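Local coordinates for 6b protein (Agrobacterium vitis, PDB 3AQ2) that disturbs the proliferation of plant cells and has an ADP-ribosylation fold, probably acting as a bacterial toxin on the host's microRNA machinery, at residues A[72-77]-A[120-125]; A[82-87]-A[91-96]; A[109-114]-A[156-161]; A[76-81]-A[190-195]; A[25-30]-A[132-137]. All coordinates share one frame; numbering follows the deposited sequence.

Contact 1 (A[72-77]-A[120-125]); sequences EVTAQL and GFVNYH
Thr74 and Phe121 carry much of this contact, the two side chains lying alongside one another and pointing opposite ways. On the inner side both partners are buried: the methyl CG2 of Thr74 rests against CG2 of Val122 at 4.0 Å. From Thr74 the hydroxyl OG1 comes up to the edge of the Phe121 ring, near its plane, 3.8 Å from CE1. CG of Phe121 lies anti to its backbone N (chi1 -167°), which extends the ring toward Thr74 and Leu77. The outer side is more open to solvent: Phe121 is exposed and Leu77 partly so. There CZ of Phe121 meets CD2 of Leu77, 4.0 Å away, and Leu192 of strand 192-194 also touches the ring. Loop 120-125 is held by Ser86, just after strand 83-85, whose OG accepts the Phe121 N-H and whose backbone pairs with Val122. No hydrogen bond joins the two segments. The contact between helix and loop therefore rests on van der Waals packing, the Thr74 hydroxyl being satisfied by Asp71, just before the helix.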
# COMPACT_ATOMS: atom_id res chain seq x y z
N GLU A 72 -10.81 -0.05 -9.14
CA GLU A 72 -9.95 -0.03 -10.34
C GLU A 72 -9.59 1.39 -10.79
O GLU A 72 -8.47 1.62 -11.22
CB GLU A 72 -10.48 -0.84 -11.53
CG GLU A 72 -9.34 -1.15 -12.53
CD GLU A 72 -9.77 -1.91 -13.78
OE1 GLU A 72 -10.96 -2.30 -13.90
OE2 GLU A 72 -8.89 -2.11 -14.66
N VAL A 73 -10.53 2.32 -10.65
CA VAL A 73 -10.24 3.71 -11.04
C VAL A 73 -9.10 4.28 -10.20
O VAL A 73 -8.14 4.86 -10.72
CB VAL A 73 -11.51 4.60 -11.01
CG1 VAL A 73 -11.15 6.06 -11.28
CG2 VAL A 73 -12.51 4.10 -12.04
N THR A 74 -9.18 4.06 -8.89
CA THR A 74 -8.14 4.50 -7.96
C THR A 74 -6.82 3.79 -8.24
O THR A 74 -5.76 4.41 -8.20
CB THR A 74 -8.60 4.29 -6.50
OG1 THR A 74 -9.77 5.09 -6.28
CG2 THR A 74 -7.52 4.69 -5.51
N ALA A 75 -6.89 2.50 -8.54
CA ALA A 75 -5.69 1.72 -8.88
C ALA A 75 -4.94 2.37 -10.06
O ALA A 75 -3.72 2.56 -9.99
CB ALA A 75 -6.07 0.28 -9.20
N GLN A 76 -5.68 2.74 -11.10
CA GLN A 76 -5.09 3.32 -12.30
C GLN A 76 -4.50 4.69 -11.98
O GLN A 76 -3.36 4.98 -12.34
CB GLN A 76 -6.14 3.42 -13.41
CG GLN A 76 -5.57 3.52 -14.81
CD GLN A 76 -6.54 3.04 -15.88
OE1 GLN A 76 -7.17 1.99 -15.74
NE2 GLN A 76 -6.67 3.82 -16.95
N LEU A 77 -5.28 5.53 -11.29
CA LEU A 77 -4.82 6.87 -10.90
C LEU A 77 -3.54 6.79 -10.08
O LEU A 77 -2.58 7.50 -10.34
CB LEU A 77 -5.90 7.61 -10.11
CG LEU A 77 -5.50 8.97 -9.52
CD1 LEU A 77 -5.41 10.05 -10.61
CD2 LEU A 77 -6.46 9.38 -8.42
N GLY A 120 -11.83 9.19 4.22
CA GLY A 120 -10.64 9.20 3.38
C GLY A 120 -10.99 9.12 1.91
O GLY A 120 -12.17 9.10 1.54
N PHE A 121 -9.96 9.09 1.06
CA PHE A 121 -10.13 9.03 -0.39
C PHE A 121 -10.84 7.75 -0.81
O PHE A 121 -11.78 7.78 -1.63
CB PHE A 121 -8.77 9.09 -1.09
CG PHE A 121 -8.85 9.33 -2.57
CD1 PHE A 121 -8.86 8.26 -3.47
CD2 PHE A 121 -8.91 10.62 -3.08
CE1 PHE A 121 -8.94 8.48 -4.85
CE2 PHE A 121 -8.98 10.85 -4.46
CZ PHE A 121 -9.00 9.78 -5.34
N VAL A 122 -10.37 6.64 -0.27
CA VAL A 122 -10.99 5.34 -0.42
C VAL A 122 -11.84 5.11 0.83
O VAL A 122 -11.39 5.35 1.95
CB VAL A 122 -9.91 4.24 -0.54
CG1 VAL A 122 -10.50 2.85 -0.32
CG2 VAL A 122 -9.25 4.32 -1.91
N ASN A 123 -13.06 4.63 0.63
CA ASN A 123 -13.96 4.38 1.75
C ASN A 123 -14.59 3.01 1.56
O ASN A 123 -15.49 2.83 0.73
CB ASN A 123 -15.02 5.49 1.81
CG ASN A 123 -16.01 5.30 2.94
OD1 ASN A 123 -16.05 4.25 3.59
ND2 ASN A 123 -16.84 6.32 3.18
N TYR A 124 -14.10 2.04 2.34
CA TYR A 124 -14.51 0.63 2.16
C TYR A 124 -15.95 0.36 2.56
O TYR A 124 -16.49 -0.70 2.25
CB TYR A 124 -13.59 -0.30 2.94
CG TYR A 124 -12.14 -0.20 2.52
CD1 TYR A 124 -11.14 0.17 3.44
CD2 TYR A 124 -11.75 -0.47 1.20
CE1 TYR A 124 -9.80 0.26 3.05
CE2 TYR A 124 -10.40 -0.37 0.82
CZ TYR A 124 -9.43 -0.02 1.75
OH TYR A 124 -8.10 0.06 1.36
N HIS A 125 -16.58 1.33 3.22
CA HIS A 125 -17.94 1.15 3.72
C HIS A 125 -19.00 1.12 2.62
O HIS A 125 -20.13 0.70 2.86
CB HIS A 125 -18.22 2.16 4.84
CG HIS A 125 -17.36 1.94 6.04
ND1 HIS A 125 -17.81 1.27 7.16
CD2 HIS A 125 -16.05 2.20 6.26
CE1 HIS A 125 -16.82 1.17 8.04
NE2 HIS A 125 -15.74 1.72 7.51

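Contact 2 (A[82-87]-A[91-96])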
# COMPACT_ATOMS: atom_id res chain seq x y z
N ARG A 82 2.18 7.48 -9.24
CA ARG A 82 2.96 7.35 -8.01
C ARG A 82 2.27 8.04 -6.84
O ARG A 82 2.85 8.90 -6.17
CB ARG A 82 4.38 7.88 -8.21
CG ARG A 82 5.42 7.05 -7.51
CD ARG A 82 6.82 7.61 -7.74
NE ARG A 82 7.14 7.72 -9.15
CZ ARG A 82 7.26 8.88 -9.80
NH1 ARG A 82 7.08 10.03 -9.17
NH2 ARG A 82 7.56 8.88 -11.09
N LEU A 83 1.01 7.68 -6.62
CA LEU A 83 0.22 8.22 -5.52
C LEU A 83 -0.27 7.12 -4.60
O LEU A 83 -0.48 5.98 -5.03
CB LEU A 83 -0.99 9.00 -6.04
CG LEU A 83 -0.71 10.17 -6.98
CD1 LEU A 83 -1.98 10.66 -7.66
CD2 LEU A 83 -0.01 11.30 -6.24
N LEU A 84 -0.44 7.47 -3.33
CA LEU A 84 -1.08 6.57 -2.38
C LEU A 84 -2.27 7.31 -1.76
O LEU A 84 -2.13 8.45 -1.33
CB LEU A 84 -0.07 6.17 -1.32
CG LEU A 84 -0.47 5.00 -0.42
CD1 LEU A 84 -0.47 3.67 -1.19
CD2 LEU A 84 0.44 4.94 0.78
N PRO A 85 -3.46 6.66 -1.73
CA PRO A 85 -4.65 7.29 -1.15
C PRO A 85 -4.76 7.06 0.35
O PRO A 85 -4.25 6.07 0.88
CB PRO A 85 -5.80 6.56 -1.83
CG PRO A 85 -5.28 5.17 -2.03
CD PRO A 85 -3.76 5.30 -2.25
N SER A 86 -5.44 7.98 1.04
CA SER A 86 -5.94 7.65 2.37
C SER A 86 -7.12 6.70 2.21
O SER A 86 -7.83 6.72 1.18
CB SER A 86 -6.38 8.91 3.12
OG SER A 86 -7.43 9.54 2.41
N ASN A 87 -7.33 5.85 3.21
CA ASN A 87 -8.51 4.98 3.25
C ASN A 87 -9.16 5.01 4.64
O ASN A 87 -9.92 4.11 5.01
CB ASN A 87 -8.18 3.55 2.82
CG ASN A 87 -7.04 2.95 3.60
OD1 ASN A 87 -6.62 3.50 4.63
ND2 ASN A 87 -6.53 1.80 3.13
N PHE A 91 -6.26 11.46 7.43
CA PHE A 91 -5.24 11.18 6.41
C PHE A 91 -4.51 9.85 6.61
O PHE A 91 -3.33 9.71 6.28
CB PHE A 91 -4.23 12.33 6.30
CG PHE A 91 -4.88 13.68 6.21
CD1 PHE A 91 -4.87 14.54 7.30
CD2 PHE A 91 -5.53 14.07 5.05
CE1 PHE A 91 -5.48 15.80 7.23
CE2 PHE A 91 -6.15 15.33 4.96
CZ PHE A 91 -6.12 16.19 6.06
N GLY A 92 -5.24 8.85 7.10
CA GLY A 92 -4.66 7.54 7.37
C GLY A 92 -4.65 6.66 6.15
O GLY A 92 -5.62 6.63 5.39
N THR A 93 -3.56 5.92 5.97
CA THR A 93 -3.53 4.85 4.99
C THR A 93 -3.21 3.53 5.69
O THR A 93 -2.14 3.37 6.28
CB THR A 93 -2.48 5.09 3.88
OG1 THR A 93 -2.73 6.36 3.26
CG2 THR A 93 -2.54 3.97 2.83
N VAL A 94 -4.16 2.60 5.60
CA VAL A 94 -4.03 1.29 6.22
C VAL A 94 -3.62 0.27 5.15
O VAL A 94 -4.27 0.15 4.09
CB VAL A 94 -5.36 0.86 6.91
CG1 VAL A 94 -5.28 -0.57 7.42
CG2 VAL A 94 -5.71 1.81 8.05
N ALA A 95 -2.53 -0.44 5.44
CA ALA A 95 -2.03 -1.50 4.57
C ALA A 95 -2.00 -2.81 5.34
O ALA A 95 -1.94 -2.81 6.56
CB ALA A 95 -0.65 -1.14 4.04
N THR A 96 -2.05 -3.93 4.62
CA THR A 96 -1.97 -5.23 5.28
C THR A 96 -1.01 -6.18 4.58
O THR A 96 -0.83 -6.08 3.36
CB THR A 96 -3.37 -5.89 5.42
OG1 THR A 96 -3.25 -7.14 6.13
CG2 THR A 96 -4.05 -6.12 4.04
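A first torsion of 54° sets CG of Asn87 between its own backbone N and carbonyl carbon, and the amide is thereby laid along the edge of strand 93-96 at Val94. It grips that residue twice: OD1 of Asn87 accepts from Val94 N in its carbonyl plane, on a lone pair, at 2.8 Å, while ND2 of Asn87 gives a hydrogen to Val94 O at 3.0 Å. Both bonds are nearly straight, with angles of 163° at the hydrogen, and Val94 O lies in the amide plane. The side chain thus pairs with a strand edge as a backbone amide would, and this double grip holds it flat. The two segments run at 87° to each other where they touch, forming a corner that takes the chain from the small 83-85/192-194 ladder into the sheet of strands 93-96, 154-161 and 143-151. At the corner Asn87 N bonds to Gly92 O (2.9 Å). Thr93 OG1 donates to Pro85 O at 2.8 Å, from above the carbonyl plane, and CG2 of Thr93 packs on CD2 of Leu84, 3.7 Å away. Ser86 OG is hydrogen-bonded to Asp191, and Tyr124 OH is a further partner of Asn87 ND2.

Contact 3 (A[109-114]-A[156-161])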
# COMPACT_ATOMS: atom_id res chain seq x y z
N ASN A 109 -13.45 -7.12 2.32
CA ASN A 109 -14.16 -5.87 2.54
C ASN A 109 -14.73 -5.79 3.96
O ASN A 109 -14.69 -4.73 4.58
CB ASN A 109 -15.28 -5.67 1.53
CG ASN A 109 -15.91 -4.30 1.66
OD1 ASN A 109 -15.30 -3.27 1.32
ND2 ASN A 109 -17.11 -4.27 2.19
N ALA A 110 -15.22 -6.91 4.48
CA ALA A 110 -15.72 -6.94 5.87
C ALA A 110 -14.62 -6.59 6.88
O ALA A 110 -14.86 -5.83 7.83
CB ALA A 110 -16.34 -8.30 6.20
N ILE A 111 -13.43 -7.14 6.67
CA ILE A 111 -12.31 -6.86 7.57
C ILE A 111 -11.86 -5.40 7.44
O ILE A 111 -11.58 -4.72 8.45
CB ILE A 111 -11.16 -7.84 7.34
CG1 ILE A 111 -11.63 -9.27 7.67
CG2 ILE A 111 -9.94 -7.48 8.21
CD1 ILE A 111 -10.57 -10.34 7.43
N LEU A 112 -11.80 -4.92 6.19
CA LEU A 112 -11.42 -3.53 5.93
C LEU A 112 -12.37 -2.51 6.56
O LEU A 112 -11.93 -1.48 7.09
CB LEU A 112 -11.31 -3.28 4.42
CG LEU A 112 -10.10 -3.92 3.75
CD1 LEU A 112 -10.29 -3.93 2.25
CD2 LEU A 112 -8.77 -3.20 4.16
N GLN A 113 -13.67 -2.81 6.53
CA GLN A 113 -14.66 -1.94 7.16
C GLN A 113 -14.45 -1.83 8.65
O GLN A 113 -14.64 -0.76 9.23
CB GLN A 113 -16.08 -2.43 6.90
CG GLN A 113 -16.58 -2.11 5.51
CD GLN A 113 -18.06 -2.38 5.37
OE1 GLN A 113 -18.81 -2.37 6.35
NE2 GLN A 113 -18.50 -2.62 4.14
N GLN A 114 -14.06 -2.93 9.28
CA GLN A 114 -13.81 -2.93 10.72
C GLN A 114 -12.49 -2.22 11.06
O GLN A 114 -12.34 -1.71 12.17
CB GLN A 114 -13.85 -4.36 11.28
CG GLN A 114 -14.18 -4.46 12.80
CD GLN A 114 -15.50 -3.79 13.20
OE1 GLN A 114 -16.36 -3.50 12.37
NE2 GLN A 114 -15.66 -3.55 14.51
N TYR A 156 -0.86 -12.29 10.03
CA TYR A 156 -0.76 -11.21 9.03
C TYR A 156 -0.87 -9.85 9.70
O TYR A 156 -1.86 -9.56 10.38
CB TYR A 156 -1.86 -11.35 7.97
CG TYR A 156 -1.72 -12.64 7.20
CD1 TYR A 156 -2.39 -13.78 7.61
CD2 TYR A 156 -0.87 -12.72 6.10
CE1 TYR A 156 -2.24 -14.99 6.92
CE2 TYR A 156 -0.71 -13.91 5.41
CZ TYR A 156 -1.40 -15.04 5.82
OH TYR A 156 -1.23 -16.23 5.15
N GLY A 157 0.15 -9.02 9.51
CA GLY A 157 0.14 -7.69 10.12
C GLY A 157 -0.79 -6.73 9.39
O GLY A 157 -1.02 -6.86 8.18
N TRP A 158 -1.33 -5.79 10.16
CA TRP A 158 -2.03 -4.60 9.67
C TRP A 158 -1.26 -3.38 10.12
O TRP A 158 -0.74 -3.34 11.25
CB TRP A 158 -3.46 -4.55 10.24
CG TRP A 158 -4.34 -5.53 9.55
CD1 TRP A 158 -4.39 -6.89 9.77
CD2 TRP A 158 -5.22 -5.26 8.46
NE1 TRP A 158 -5.29 -7.46 8.89
CE2 TRP A 158 -5.81 -6.48 8.08
CE3 TRP A 158 -5.58 -4.09 7.78
CZ2 TRP A 158 -6.75 -6.57 7.04
CZ3 TRP A 158 -6.52 -4.17 6.75
CH2 TRP A 158 -7.09 -5.41 6.38
N TYR A 159 -1.17 -2.39 9.23
CA TYR A 159 -0.30 -1.23 9.43
C TYR A 159 -1.04 0.03 9.08
O TYR A 159 -1.90 0.01 8.20
CB TYR A 159 0.96 -1.32 8.55
CG TYR A 159 1.77 -2.58 8.77
CD1 TYR A 159 1.42 -3.76 8.13
CD2 TYR A 159 2.88 -2.57 9.61
CE1 TYR A 159 2.15 -4.94 8.33
CE2 TYR A 159 3.63 -3.74 9.81
CZ TYR A 159 3.25 -4.91 9.17
OH TYR A 159 3.99 -6.05 9.38
N ALA A 160 -0.70 1.13 9.74
CA ALA A 160 -1.31 2.40 9.39
C ALA A 160 -0.27 3.51 9.35
O ALA A 160 0.57 3.60 10.25
CB ALA A 160 -2.39 2.75 10.39
N ARG A 161 -0.34 4.31 8.28
CA ARG A 161 0.38 5.58 8.18
C ARG A 161 -0.58 6.68 8.60
O ARG A 161 -1.64 6.86 7.98
CB ARG A 161 0.84 5.81 6.74
CG ARG A 161 1.66 7.07 6.53
CD ARG A 161 1.92 7.27 5.03
NE ARG A 161 2.78 8.43 4.77
CZ ARG A 161 2.34 9.69 4.77
NH1 ARG A 161 1.06 9.95 5.03
NH2 ARG A 161 3.17 10.69 4.52
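The indole of Trp158 meets helix 105-115 with the far rim of its six-membered ring. CD2 of Leu112 sits at the ring edge, in plane, 3.6 Å from both CZ3 and CH2 of Trp158. CG2 of Ile111 comes in obliquely and is closest to CZ2 of Trp158, at 3.5 Å, with CH2 of the same indole 4.0 Å away. Two successive helix residues therefore meet adjoining parts of the rim, and both side chains run roughly perpendicular to that of Trp158. In Ile111 it is the short CG2 branch, anti to the backbone N, that does the touching, while CG1 lies beside that N (chi1 -63°). Leu112 reaches the ring with the end of its chain, through a single methyl. The interaction is wholly apolar: no hydrogen bond crosses between the segments, and the nearest CA atoms, those of Leu112 and Trp158, remain 10.2 Å apart, so the large indole spans the distance from strand to helix. Arg147 makes a cation-pi contact with the same indole. Within the sheet, strand 154-161 lies between strands 93-96 and 143-151; Val94 and Thr96 touch Trp158 from the first and Ile146 from the second. On the helix side, Ile111 also meets Arg147 and Asp149 of strand 143-151, while Leu112 packs against Tyr69 of strand 66-70, so that helix 105-115 touches two sheets.

Contact 4 (A[76-81]-A[190-195])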
# COMPACT_ATOMS: atom_id res chain seq x y z
N GLN A 76 -5.68 2.74 -11.10
CA GLN A 76 -5.09 3.32 -12.30
C GLN A 76 -4.50 4.69 -11.98
O GLN A 76 -3.36 4.98 -12.34
CB GLN A 76 -6.14 3.42 -13.41
CG GLN A 76 -5.57 3.52 -14.81
CD GLN A 76 -6.54 3.04 -15.88
OE1 GLN A 76 -7.17 1.99 -15.74
NE2 GLN A 76 -6.67 3.82 -16.95
N LEU A 77 -5.28 5.53 -11.29
CA LEU A 77 -4.82 6.87 -10.90
C LEU A 77 -3.54 6.79 -10.08
O LEU A 77 -2.58 7.50 -10.34
CB LEU A 77 -5.90 7.61 -10.11
CG LEU A 77 -5.50 8.97 -9.52
CD1 LEU A 77 -5.41 10.05 -10.61
CD2 LEU A 77 -6.46 9.38 -8.42
N CYS A 78 -3.54 5.91 -9.08
CA CYS A 78 -2.41 5.84 -8.15
C CYS A 78 -1.21 5.15 -8.76
O CYS A 78 -0.09 5.62 -8.62
CB CYS A 78 -2.84 5.18 -6.84
SG CYS A 78 -3.96 6.19 -5.90
N GLY A 79 -1.43 4.02 -9.43
CA GLY A 79 -0.35 3.32 -10.14
C GLY A 79 0.40 4.14 -11.18
O GLY A 79 1.64 4.18 -11.18
N LEU A 80 -0.34 4.81 -12.05
CA LEU A 80 0.26 5.58 -13.15
C LEU A 80 0.93 6.86 -12.69
O LEU A 80 1.75 7.44 -13.41
CB LEU A 80 -0.79 5.91 -14.21
CG LEU A 80 -1.05 4.82 -15.26
CD1 LEU A 80 -2.44 4.95 -15.89
CD2 LEU A 80 0.04 4.81 -16.34
N ASN A 81 0.61 7.31 -11.47
CA ASN A 81 1.02 8.63 -11.03
C ASN A 81 1.83 8.66 -9.75
O ASN A 81 2.13 9.74 -9.24
CB ASN A 81 -0.20 9.54 -10.89
CG ASN A 81 -0.90 9.78 -12.20
OD1 ASN A 81 -1.73 8.97 -12.64
ND2 ASN A 81 -0.55 10.88 -12.85
N SER A 190 -2.18 14.30 3.37
CA SER A 190 -3.17 14.56 2.33
C SER A 190 -3.96 13.28 2.07
O SER A 190 -3.53 12.18 2.43
CB SER A 190 -2.49 14.99 1.03
OG SER A 190 -3.45 15.44 0.09
N ASP A 191 -5.11 13.41 1.42
CA ASP A 191 -5.86 12.21 1.04
C ASP A 191 -5.30 11.53 -0.21
O ASP A 191 -5.68 10.41 -0.54
CB ASP A 191 -7.34 12.51 0.93
CG ASP A 191 -7.95 12.84 2.27
OD1 ASP A 191 -7.89 11.99 3.19
OD2 ASP A 191 -8.49 13.96 2.42
N LEU A 192 -4.40 12.23 -0.90
CA LEU A 192 -3.56 11.62 -1.94
C LEU A 192 -2.15 12.16 -1.79
O LEU A 192 -1.92 13.38 -1.92
CB LEU A 192 -4.07 11.95 -3.35
CG LEU A 192 -5.29 11.26 -3.95
CD1 LEU A 192 -5.56 11.88 -5.31
CD2 LEU A 192 -5.10 9.75 -4.09
N ILE A 193 -1.21 11.27 -1.52
CA ILE A 193 0.19 11.66 -1.36
C ILE A 193 1.07 11.08 -2.46
O ILE A 193 0.75 10.05 -3.05
CB ILE A 193 0.74 11.24 0.04
CG1 ILE A 193 0.71 9.71 0.24
CG2 ILE A 193 -0.05 11.95 1.15
CD1 ILE A 193 1.47 9.23 1.48
N HIS A 194 2.16 11.76 -2.77
CA HIS A 194 3.19 11.20 -3.63
C HIS A 194 3.89 10.05 -2.90
O HIS A 194 4.44 10.25 -1.81
CB HIS A 194 4.18 12.30 -4.01
CG HIS A 194 5.41 11.81 -4.70
ND1 HIS A 194 5.40 10.85 -5.69
CD2 HIS A 194 6.70 12.21 -4.57
CE1 HIS A 194 6.63 10.65 -6.12
NE2 HIS A 194 7.44 11.46 -5.45
N TYR A 195 3.86 8.85 -3.49
CA TYR A 195 4.39 7.67 -2.81
C TYR A 195 4.71 6.57 -3.83
O TYR A 195 3.92 6.33 -4.74
CB TYR A 195 3.34 7.15 -1.81
CG TYR A 195 3.88 6.16 -0.80
CD1 TYR A 195 4.28 6.59 0.47
CD2 TYR A 195 3.99 4.80 -1.11
CE1 TYR A 195 4.79 5.68 1.41
CE2 TYR A 195 4.50 3.88 -0.19
CZ TYR A 195 4.89 4.34 1.07
OH TYR A 195 5.38 3.44 1.99
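Apolar packing makes the whole of this contact, with Leu192 as its centre. The two methyls of that leucine divide the work: CD1 of Leu192 meets CD2 of Leu77 at 4.1 Å, and its CD2 lies 4.2 Å from SG of Cys78. With CG beside its backbone N (chi1 -76°), Leu192 spreads its branches toward two consecutive helix residues. The pairing is light, with one contact to each methyl. In the fold, helix 72-81 is followed, after a Schellman motif at Arg82, by strand 83-85, which is the antiparallel partner of 192-194; the helix thus packs back on the two-stranded ladder that follows it. Pro85 of that ladder touches both Cys78 and Leu192, filling in between helix and strand, and Cys78 also meets Leu135 of strand 133-137.

Of the polar interactions, none passes between the segments. Within 190-195 the N-H of Leu192 makes a weak bond to Ser190 OG (3.5 Å from Leu192 N). The imidazole ND1 of His194 is hydrogen-bonded to Arg82 O.

Contact 5 (A[25-30]-A[132-137]); sequences QHLRQA and GFFLAI
Helix 20-38 lies against the mixed sheet of strands 12-13, 199-202, 133-137 and 66-70, and this contact is one place where helix and sheet meet, in the core of the ADP-ribosylation fold. Leu27 points from the helix toward the strand, and its CD2 methyl alone makes both contacts. CD2 of Leu27 lies 3.9 Å from CB of Ala136 and 4.1 Å from CE1 of Phe134. Phe134 and Ala136 are alternate residues of strand 133-137, so both direct their side chains to the helix-facing side of the sheet. The Phe134 ring receives the leucine at its edge, near the ring plane, and the leucine and the phenylalanine reach toward each other from helix and strand. A first torsion of 67° puts CG of Phe134 between the backbone N and the carbonyl carbon, which leans the ring forward along the strand, toward the Ala136 side. Leu27 and Ala136 have the nearest CA atoms of the two segments, 8.1 Å apart. Further partners enclose Leu27, among them Leu14, Tyr67, Trp101 and Ala199, while Phe134 also touches Pro100 and Tyr69. A classic beta bulge at Gly132 and Phe133, opposite Val70, begins the strand. All three residues in contact are buried and hydrocarbon in character, and no hydrogen bond joins the segments, so helix and sheet are held here by hydrophobic packing.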
# COMPACT_ATOMS: atom_id res chain seq x y z
N GLN A 25 4.38 -14.83 -8.14
CA GLN A 25 5.72 -14.83 -8.73
C GLN A 25 6.08 -13.45 -9.28
O GLN A 25 7.20 -12.96 -9.05
CB GLN A 25 5.80 -15.89 -9.84
CG GLN A 25 5.64 -17.33 -9.32
CD GLN A 25 5.30 -18.33 -10.43
OE1 GLN A 25 5.35 -18.01 -11.62
NE2 GLN A 25 4.95 -19.55 -10.03
N HIS A 26 5.14 -12.80 -9.97
CA HIS A 26 5.38 -11.44 -10.48
C HIS A 26 5.59 -10.43 -9.36
O HIS A 26 6.42 -9.52 -9.48
CB HIS A 26 4.23 -10.97 -11.38
CG HIS A 26 4.27 -11.53 -12.77
ND1 HIS A 26 4.82 -10.85 -13.83
CD2 HIS A 26 3.85 -12.72 -13.26
CE1 HIS A 26 4.73 -11.59 -14.92
NE2 HIS A 26 4.14 -12.73 -14.61
N LEU A 27 4.84 -10.57 -8.27
CA LEU A 27 4.99 -9.67 -7.12
C LEU A 27 6.37 -9.86 -6.48
O LEU A 27 7.02 -8.88 -6.12
CB LEU A 27 3.87 -9.88 -6.11
CG LEU A 27 2.51 -9.34 -6.52
CD1 LEU A 27 1.41 -9.87 -5.58
CD2 LEU A 27 2.51 -7.81 -6.49
N ARG A 28 6.80 -11.11 -6.35
CA ARG A 28 8.12 -11.43 -5.79
C ARG A 28 9.22 -10.74 -6.59
O ARG A 28 10.11 -10.10 -6.02
CB ARG A 28 8.34 -12.95 -5.75
CG ARG A 28 9.64 -13.36 -5.08
CD ARG A 28 9.73 -14.88 -4.94
NE ARG A 28 10.96 -15.28 -4.25
CZ ARG A 28 11.30 -16.53 -3.96
NH1 ARG A 28 10.50 -17.55 -4.27
NH2 ARG A 28 12.46 -16.78 -3.34
N GLN A 29 9.13 -10.86 -7.92
CA GLN A 29 10.13 -10.29 -8.82
C GLN A 29 10.09 -8.77 -8.80
O GLN A 29 11.14 -8.12 -8.88
CB GLN A 29 9.94 -10.79 -10.25
CG GLN A 29 11.14 -10.51 -11.16
CD GLN A 29 12.43 -11.13 -10.64
OE1 GLN A 29 12.46 -12.31 -10.29
NE2 GLN A 29 13.51 -10.34 -10.60
N ALA A 30 8.89 -8.20 -8.72
CA ALA A 30 8.75 -6.74 -8.69
C ALA A 30 9.44 -6.17 -7.46
O ALA A 30 10.15 -5.16 -7.54
CB ALA A 30 7.28 -6.34 -8.71
N GLY A 132 -11.62 -4.27 -4.92
CA GLY A 132 -11.47 -5.27 -5.99
C GLY A 132 -10.09 -5.29 -6.62
O GLY A 132 -9.78 -6.23 -7.35
N PHE A 133 -9.30 -4.24 -6.37
CA PHE A 133 -7.94 -4.10 -6.90
C PHE A 133 -6.97 -3.77 -5.78
O PHE A 133 -7.38 -3.60 -4.63
CB PHE A 133 -7.92 -3.02 -8.00
CG PHE A 133 -8.61 -3.46 -9.25
CD1 PHE A 133 -10.00 -3.57 -9.28
CD2 PHE A 133 -7.88 -3.86 -10.37
CE1 PHE A 133 -10.67 -4.05 -10.43
CE2 PHE A 133 -8.53 -4.33 -11.52
CZ PHE A 133 -9.93 -4.42 -11.55
N PHE A 134 -5.68 -3.70 -6.08
CA PHE A 134 -4.71 -3.41 -5.02
C PHE A 134 -3.51 -2.64 -5.53
O PHE A 134 -3.17 -2.71 -6.71
CB PHE A 134 -4.22 -4.71 -4.34
CG PHE A 134 -3.38 -5.59 -5.24
CD1 PHE A 134 -1.99 -5.40 -5.34
CD2 PHE A 134 -3.97 -6.60 -6.00
CE1 PHE A 134 -1.20 -6.21 -6.19
CE2 PHE A 134 -3.19 -7.42 -6.85
CZ PHE A 134 -1.81 -7.23 -6.95
N LEU A 135 -2.89 -1.93 -4.60
CA LEU A 135 -1.57 -1.34 -4.77
C LEU A 135 -0.63 -2.12 -3.86
O LEU A 135 -0.90 -2.29 -2.67
CB LEU A 135 -1.60 0.14 -4.34
CG LEU A 135 -2.62 1.02 -5.09
CD1 LEU A 135 -2.72 2.39 -4.43
CD2 LEU A 135 -2.23 1.12 -6.55
N ALA A 136 0.46 -2.63 -4.41
CA ALA A 136 1.49 -3.30 -3.62
C ALA A 136 2.60 -2.30 -3.31
O ALA A 136 3.13 -1.65 -4.22
CB ALA A 136 2.02 -4.52 -4.36
N ILE A 137 2.94 -2.18 -2.03
CA ILE A 137 3.91 -1.18 -1.59
C ILE A 137 4.94 -1.75 -0.65
O ILE A 137 4.73 -2.81 -0.04
CB ILE A 137 3.22 0.01 -0.86
CG1 ILE A 137 2.49 -0.46 0.41
CG2 ILE A 137 2.33 0.82 -1.83
CD1 ILE A 137 2.13 0.70 1.36

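From the N terminus, helix 20-38 comes first, and contact 5 closes a loop of about a hundred residues, joining it to strand 133-137. Inside that loop lie contacts 1 and 2. Helix 72-81 serves contacts 1 and 4, which share Gln76 and Leu77: contact 1 ties it to loop 120-125, contact 4 to strand 192-194 much later in the chain. Contact 2, a local corner, is nested within both. Contact 3 opens after contact 2 has closed and binds helix 105-115 to strand 154-161; it crosses contacts 1 and 5 and nests inside contact 4, which itself crosses contact 5. Ser86 links contacts 1, 2 and 4 through its hydrogen bonds.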